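Local coordinates for glucokinase (Leishmania braziliensis MHOM/BR/75/M2904, PDB 6EDI) that phosphorylates glucose, probably with ATP as the phosphate donor, and forms a two-fold symmetric dimer, at the interface of chains A and B. Coordinates in Å, arbitrary orientation; residue numbers count along the deposited sequence, not the author numbering. Chains: chain A/B, Glucokinase.

The interface of chains A and B. Residues chain A 123, 125, 150, 152-153, 407, 411; chain B 223-224.
In the glucokinase dimer, a turn between strands 214-222 and 227-233 of chain B pushes a valine into a site on chain A lined by both apolar side chains and main-chain carbonyls. B:Val224 carries the contact, with 78 Å² of its surface hidden by the partner, and its two methyl branches are divided between different walls. CG2, set beside the backbone N and anti to the carbonyl carbon, points tip to tip at A:Phe407 near the end of helix 399-409. B:Val224 CG2 meets the ring at its edge, in the ring plane, 3.7 Å from A:Phe407 CZ, so that the phenyl presents its rim and not a face. The ring reaches this position with CG anti to the backbone N (chi1 169°). B:Val224 CG2 is equally near the main chain, 3.7 Å from A:Ser152 O, and A:Ala153 CB of strand 152-156 adds a second apolar surface. The other branch, B:Val224 CG1, is anti to the backbone N (chi1 174°) and lies 3.3 Å from A:Gly150 O, a main-chain carbonyl. A:Leu411, whose side chain crosses the valine at about a right angle, brings CD2 to 4.2 Å from B:Val224 CG1. The preceding B:Gly223 packs through its backbone, its CA 3.6 Å from A:Asn123 O. Beside it the A:Gln125 side chain, extended beyond CG, reaches end-on towards the turn, and packing rather than polar bonding joins the two chains in this patch: the amide NE2 stops 3.6 Å from B:Gly223 O.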
ATOM      1  N   ASN A 123       8.332  11.839   1.051  1.00 32.34           N
ATOM      2  CA  ASN A 123       9.246  11.022   1.845  1.00 34.37           C
ATOM      3  C   ASN A 123       9.296  11.414   3.334  1.00 32.71           C
ATOM      4  O   ASN A 123      10.285  11.166   4.034  1.00 31.58           O
ATOM      5  CB  ASN A 123      10.640  11.014   1.194  1.00 32.17           C
ATOM      6  CG  ASN A 123      10.651  10.272  -0.147  1.00 34.63           C
ATOM      7  OD1 ASN A 123       9.806   9.422  -0.389  1.00 32.33           O
ATOM      8  ND2 ASN A 123      11.614  10.587  -1.011  1.00 35.18           N
ATOM      9  N   GLN A 125       9.672  14.235   4.502  1.00 32.78           N
ATOM     10  CA  GLN A 125      10.790  15.162   4.695  1.00 36.32           C
ATOM     11  C   GLN A 125      10.468  16.568   4.188  1.00 36.62           C
ATOM     12  O   GLN A 125      11.131  17.549   4.529  1.00 36.86           O
ATOM     13  CB  GLN A 125      12.015  14.635   3.952  1.00 32.65           C
ATOM     14  CG  GLN A 125      12.636  13.391   4.559  1.00 35.53           C
ATOM     15  CD  GLN A 125      13.752  12.835   3.701  1.00 31.94           C
ATOM     16  OE1 GLN A 125      13.802  13.080   2.497  1.00 38.29           O
ATOM     17  NE2 GLN A 125      14.649  12.086   4.314  1.00 37.62           N
ATOM     18  N   GLY A 150      16.754  11.657  12.660  1.00 28.39           N
ATOM     19  CA  GLY A 150      16.446  10.253  12.456  1.00 33.71           C
ATOM     20  C   GLY A 150      15.251   9.746  13.242  1.00 33.93           C
ATOM     21  O   GLY A 150      14.980   8.549  13.276  1.00 32.16           O
ATOM     22  N   SER A 152      12.146  11.777  13.212  1.00 32.73           N
ATOM     23  CA  SER A 152      11.184  12.826  12.900  1.00 26.64           C
ATOM     24  C   SER A 152      10.628  12.737  11.475  1.00 24.98           C
ATOM     25  O   SER A 152      11.306  12.279  10.564  1.00 29.09           O
ATOM     26  CB  SER A 152      11.822  14.191  13.129  1.00 27.69           C
ATOM     27  OG  SER A 152      12.252  14.311  14.470  1.00 29.65           O
ATOM     28  N   ALA A 153       9.395  13.187  11.281  1.00 28.50           N
ATOM     29  CA  ALA A 153       8.789  13.091   9.957  1.00 27.01           C
ATOM     30  C   ALA A 153       7.663  14.077   9.825  1.00 27.85           C
ATOM     31  O   ALA A 153       7.005  14.419  10.816  1.00 25.89           O
ATOM     32  CB  ALA A 153       8.254  11.685   9.716  1.00 28.54           C
ATOM     33  N   PHE A 407       3.424   7.531  15.624  1.00 26.25           N
ATOM     34  CA  PHE A 407       4.620   7.534  14.811  1.00 27.72           C
ATOM     35  C   PHE A 407       5.856   7.253  15.656  1.00 28.79           C
ATOM     36  O   PHE A 407       6.602   6.313  15.384  1.00 24.54           O
ATOM     37  CB  PHE A 407       4.780   8.873  14.111  1.00 28.87           C
ATOM     38  CG  PHE A 407       6.122   9.047  13.461  1.00 27.33           C
ATOM     39  CD1 PHE A 407       6.381   8.471  12.217  1.00 28.93           C
ATOM     40  CD2 PHE A 407       7.133   9.754  14.099  1.00 26.29           C
ATOM     41  CE1 PHE A 407       7.618   8.623  11.607  1.00 27.95           C
ATOM     42  CE2 PHE A 407       8.378   9.909  13.500  1.00 27.40           C
ATOM     43  CZ  PHE A 407       8.619   9.349  12.253  1.00 28.42           C
ATOM     44  N   LEU A 411       9.144   3.747  16.258  1.00 32.88           N
ATOM     45  CA  LEU A 411      10.513   3.985  15.792  1.00 33.44           C
ATOM     46  C   LEU A 411      11.483   2.879  16.221  1.00 37.84           C
ATOM     47  O   LEU A 411      11.492   2.476  17.382  1.00 35.70           O
ATOM     48  CB  LEU A 411      11.015   5.343  16.282  1.00 30.86           C
ATOM     49  CG  LEU A 411      10.351   6.572  15.668  1.00 31.78           C
ATOM     50  CD1 LEU A 411      10.794   7.811  16.435  1.00 33.40           C
ATOM     51  CD2 LEU A 411      10.686   6.711  14.198  1.00 31.23           C
TER
ATOM     52  N   GLY B 223      11.862   7.667   4.441  1.00 29.99           N
ATOM     53  CA  GLY B 223      12.817   8.747   4.652  1.00 31.57           C
ATOM     54  C   GLY B 223      13.513   8.751   6.004  1.00 34.26           C
ATOM     55  O   GLY B 223      14.718   8.986   6.074  1.00 35.06           O
ATOM     56  N   VAL B 224      12.762   8.480   7.072  1.00 33.35           N
ATOM     57  CA  VAL B 224      13.313   8.429   8.432  1.00 36.57           C
ATOM     58  C   VAL B 224      14.553   7.551   8.525  1.00 35.92           C
ATOM     59  O   VAL B 224      15.579   7.946   9.080  1.00 36.14           O
ATOM     60  CB  VAL B 224      12.293   7.850   9.423  1.00 34.09           C
ATOM     61  CG1 VAL B 224      12.926   7.653  10.799  1.00 37.60           C
ATOM     62  CG2 VAL B 224      11.103   8.744   9.520  1.00 35.50           C
TER